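Local coordinates for CT263 (Chlamydia trachomatis, PDB 4QAS), which probably hydrolyses the N-glycosidic bond of a futalosine-pathway nucleoside, as an MTAN-like nucleosidase that serves menaquinone synthesis, at residues L109-L122 / A148-K162. The protein carries 1 engineered substitution. Sequence-based numbering, arbitrary orientation.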
# COMPACT_ATOMS: atom_id res chain seq x y z
N LEU A 109 15.30 7.96 -24.49
CA LEU A 109 15.71 6.68 -23.98
C LEU A 109 14.52 5.79 -23.71
O LEU A 109 13.49 6.24 -23.18
CB LEU A 109 16.48 6.83 -22.68
CG LEU A 109 17.90 7.38 -22.79
CD1 LEU A 109 18.40 7.63 -21.37
CD2 LEU A 109 18.82 6.46 -23.55
N GLU A 110 14.66 4.52 -24.03
CA GLU A 110 13.68 3.53 -23.63
C GLU A 110 13.76 3.30 -22.12
O GLU A 110 14.83 3.38 -21.51
CB GLU A 110 13.94 2.21 -24.35
CG GLU A 110 12.71 1.31 -24.43
CD GLU A 110 11.68 1.82 -25.44
OE1 GLU A 110 10.56 1.25 -25.48
OE2 GLU A 110 12.00 2.73 -26.22
N VAL A 111 12.60 3.02 -21.53
CA VAL A 111 12.57 2.62 -20.14
C VAL A 111 11.76 1.34 -20.03
O VAL A 111 11.04 0.94 -20.95
CB VAL A 111 12.05 3.71 -19.17
CG1 VAL A 111 13.11 4.76 -18.91
CG2 VAL A 111 10.82 4.34 -19.72
N THR A 112 11.98 0.65 -18.93
CA THR A 112 11.48 -0.72 -18.79
C THR A 112 10.03 -0.67 -18.30
O THR A 112 9.79 -0.21 -17.18
CB THR A 112 12.33 -1.46 -17.78
OG1 THR A 112 13.68 -1.52 -18.28
CG2 THR A 112 11.80 -2.88 -17.56
N PRO A 113 9.06 -1.16 -19.07
CA PRO A 113 7.67 -1.03 -18.62
C PRO A 113 7.35 -1.99 -17.49
O PRO A 113 7.83 -3.12 -17.42
CB PRO A 113 6.84 -1.37 -19.87
CG PRO A 113 7.79 -1.38 -20.99
CD PRO A 113 9.13 -1.74 -20.41
N ILE A 114 6.50 -1.51 -16.60
CA ILE A 114 6.04 -2.27 -15.44
C ILE A 114 4.85 -3.11 -15.87
O ILE A 114 3.95 -2.59 -16.55
CB ILE A 114 5.64 -1.30 -14.33
CG1 ILE A 114 6.91 -0.65 -13.80
CG2 ILE A 114 4.84 -2.00 -13.21
CD1 ILE A 114 6.68 0.62 -13.13
N PRO A 115 4.78 -4.37 -15.48
CA PRO A 115 3.64 -5.21 -15.86
C PRO A 115 2.32 -4.64 -15.36
O PRO A 115 2.23 -4.05 -14.28
CB PRO A 115 3.94 -6.54 -15.16
CG PRO A 115 5.39 -6.54 -14.88
CD PRO A 115 5.79 -5.12 -14.70
N ARG A 116 1.28 -4.85 -16.17
CA ARG A 116 -0.12 -4.60 -15.84
C ARG A 116 -0.48 -3.12 -15.73
O ARG A 116 -1.60 -2.80 -15.33
CB ARG A 116 -0.57 -5.35 -14.59
CG ARG A 116 -0.65 -6.84 -14.90
CD ARG A 116 -1.06 -7.65 -13.71
NE ARG A 116 -0.09 -7.56 -12.62
CZ ARG A 116 0.97 -8.35 -12.48
NH1 ARG A 116 1.23 -9.30 -13.37
NH2 ARG A 116 1.79 -8.17 -11.45
N LEU A 117 0.40 -2.24 -16.08
CA LEU A 117 0.08 -0.83 -16.21
C LEU A 117 -0.03 -0.47 -17.69
O LEU A 117 0.70 -1.03 -18.53
CB LEU A 117 1.13 0.08 -15.56
CG LEU A 117 1.10 0.08 -14.02
CD1 LEU A 117 2.28 0.89 -13.48
CD2 LEU A 117 -0.19 0.65 -13.47
N PRO A 118 -0.94 0.44 -18.04
CA PRO A 118 -1.05 0.87 -19.43
C PRO A 118 0.14 1.70 -19.84
O PRO A 118 0.75 2.40 -19.04
CB PRO A 118 -2.34 1.69 -19.45
CG PRO A 118 -2.47 2.19 -18.05
CD PRO A 118 -1.88 1.15 -17.16
N LEU A 119 0.45 1.62 -21.14
CA LEU A 119 1.67 2.21 -21.67
C LEU A 119 1.45 3.66 -22.08
O LEU A 119 0.40 4.02 -22.63
CB LEU A 119 2.12 1.40 -22.88
CG LEU A 119 2.27 -0.11 -22.68
CD1 LEU A 119 2.70 -0.79 -23.97
CD2 LEU A 119 3.27 -0.39 -21.58
N ALA A 120 2.48 4.48 -21.89
CA ALA A 120 2.47 5.86 -22.36
C ALA A 120 3.89 6.32 -22.65
O ALA A 120 4.87 5.76 -22.12
CB ALA A 120 1.84 6.82 -21.35
N GLN A 121 4.00 7.37 -23.45
CA GLN A 121 5.26 8.05 -23.71
C GLN A 121 5.33 9.31 -22.88
O GLN A 121 4.31 9.94 -22.57
CB GLN A 121 5.37 8.43 -25.18
CG GLN A 121 5.58 7.22 -26.09
CD GLN A 121 5.70 7.59 -27.57
OE1 GLN A 121 5.03 8.51 -28.04
NE2 GLN A 121 6.54 6.86 -28.29
N LEU A 122 6.55 9.65 -22.46
CA LEU A 122 6.80 10.76 -21.54
C LEU A 122 7.78 11.72 -22.20
O LEU A 122 8.74 11.29 -22.85
CB LEU A 122 7.43 10.23 -20.28
CG LEU A 122 7.73 11.25 -19.19
CD1 LEU A 122 6.45 11.94 -18.68
CD2 LEU A 122 8.46 10.58 -18.08
N ALA A 148 16.34 8.57 -15.95
CA ALA A 148 16.65 7.43 -16.81
C ALA A 148 18.08 7.50 -17.31
O ALA A 148 18.77 6.47 -17.43
CB ALA A 148 15.71 7.39 -18.01
N LYS A 149 18.55 8.70 -17.66
CA LYS A 149 19.92 8.83 -18.14
C LYS A 149 20.93 8.53 -17.04
O LYS A 149 21.93 7.85 -17.27
CB LYS A 149 20.14 10.22 -18.73
CG LYS A 149 21.54 10.46 -19.26
CD LYS A 149 21.86 9.53 -20.43
CE LYS A 149 23.20 9.87 -21.08
NZ LYS A 149 24.33 9.76 -20.12
N GLN A 150 20.65 9.00 -15.81
CA GLN A 150 21.54 8.67 -14.70
C GLN A 150 21.54 7.17 -14.42
O GLN A 150 22.59 6.60 -14.12
CB GLN A 150 21.18 9.47 -13.45
CG GLN A 150 21.38 10.98 -13.58
CD GLN A 150 22.77 11.33 -14.04
OE1 GLN A 150 23.00 11.56 -15.23
NE2 GLN A 150 23.71 11.36 -13.11
N ALA A 151 20.39 6.51 -14.56
CA ALA A 151 20.34 5.06 -14.37
C ALA A 151 21.24 4.35 -15.37
O ALA A 151 21.89 3.35 -15.03
CB ALA A 151 18.90 4.56 -14.51
N SER A 152 21.31 4.86 -16.60
CA SER A 152 22.17 4.24 -17.61
C SER A 152 23.64 4.25 -17.19
O SER A 152 24.42 3.39 -17.63
CB SER A 152 21.99 4.95 -18.95
OG SER A 152 22.73 6.15 -18.98
N LEU A 153 24.04 5.18 -16.32
CA LEU A 153 25.44 5.29 -15.93
C LEU A 153 25.87 4.16 -15.01
O LEU A 153 27.06 3.82 -14.97
CB LEU A 153 25.70 6.63 -15.24
CG LEU A 153 25.59 7.91 -16.06
CD1 LEU A 153 25.88 9.12 -15.17
CD2 LEU A 153 26.55 7.91 -17.23
N VAL A 154 24.95 3.58 -14.24
CA VAL A 154 25.25 2.47 -13.34
C VAL A 154 24.68 1.16 -13.86
O VAL A 154 24.64 0.16 -13.12
CB VAL A 154 24.82 2.76 -11.89
CG1 VAL A 154 25.75 3.78 -11.25
CG2 VAL A 154 23.39 3.24 -11.85
N ALA A 155 24.23 1.12 -15.11
CA ALA A 155 23.79 -0.11 -15.75
C ALA A 155 22.63 -0.72 -14.98
O ALA A 155 22.46 -1.95 -14.93
CB ALA A 155 24.94 -1.11 -15.91
N CYS A 156 21.85 0.13 -14.37
CA CYS A 156 20.74 -0.35 -13.57
C CYS A 156 19.47 -0.17 -14.36
O CYS A 156 19.18 0.96 -14.81
CB CYS A 156 20.68 0.45 -12.29
SG CYS A 156 19.50 -0.17 -11.13
N PRO A 157 18.60 -1.19 -14.48
CA PRO A 157 17.33 -0.96 -15.16
C PRO A 157 16.50 0.10 -14.44
O PRO A 157 16.56 0.26 -13.22
CB PRO A 157 16.63 -2.33 -15.10
CG PRO A 157 17.64 -3.30 -14.65
CD PRO A 157 18.71 -2.55 -13.93
N CYS A 158 15.73 0.87 -15.22
CA CYS A 158 14.90 1.95 -14.72
C CYS A 158 13.49 1.82 -15.27
O CYS A 158 13.32 1.63 -16.49
CB CYS A 158 15.46 3.31 -15.16
SG CYS A 158 14.68 4.75 -14.42
N SER A 159 12.51 1.90 -14.39
CA SER A 159 11.10 1.90 -14.76
C SER A 159 10.47 3.17 -14.23
O SER A 159 10.99 3.80 -13.32
CB SER A 159 10.37 0.69 -14.18
OG SER A 159 10.87 -0.51 -14.66
N MET A 160 9.36 3.55 -14.83
CA MET A 160 8.66 4.78 -14.48
C MET A 160 7.18 4.53 -14.34
O MET A 160 6.59 3.84 -15.15
CB MET A 160 8.81 5.80 -15.58
CG MET A 160 10.04 6.58 -15.48
SD MET A 160 10.15 7.75 -16.79
CE MET A 160 11.91 8.08 -16.77
N ILE A 161 6.63 5.10 -13.30
CA ILE A 161 5.19 5.17 -13.05
C ILE A 161 4.85 6.65 -13.06
O ILE A 161 5.43 7.42 -12.29
CB ILE A 161 4.82 4.59 -11.68
CG1 ILE A 161 5.23 3.12 -11.59
CG2 ILE A 161 3.33 4.73 -11.44
CD1 ILE A 161 5.20 2.55 -10.17
N LYS A 162 3.91 7.05 -13.91
CA LYS A 162 3.48 8.43 -13.96
C LYS A 162 1.96 8.47 -13.88
O LYS A 162 1.29 7.79 -14.64
CB LYS A 162 3.97 9.13 -15.23
CG LYS A 162 5.50 9.19 -15.31
CD LYS A 162 6.13 10.26 -14.42
CE LYS A 162 7.62 9.96 -14.14
NZ LYS A 162 8.33 11.11 -13.56
O HOH W 1 8.51 2.24 -17.26
O HOH W 2 15.69 0.44 -18.15
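In the central mixed sheet of this MTAN, the loop joining strands 106-110 and 119-124 runs along the start of strand 158-167, and T112 is bound to C158 and S159. T112 N donates to C158 O, 3.0 Å away and nearly straight at 168°, in the carbonyl plane. S159 OG donates to T112 O at 2.8 Å from 30° off its carbonyl plane; a chi1 of -62° turns the hydroxyl to it. Two waters extend the pairing: one accepts from M160 N and lies 2.8 Å from T112 O, to which it can donate, the other accepts from C158 N and lies 2.8 Å from T112 OG1. Apolar contacts flank this polar strip. In one of V111's two conformers its CG1 reaches A148 CB (3.8 Å), while L109 CD1 rests on K149 CA. Beyond S159, the I114 and I161 side chains cross at about a right angle, I114 CD1 a tight 3.3 Å from I161 CG1. L122 CD2 meets M160 SD at 3.5 Å in one M160 conformer. Strand 90-99 pairs with all three strands, its T92 OG1 hydrogen-bonding I114 N and M160 O; helix 180-197 packs I194 against I114 and I161, and L139 touches L122 and K162.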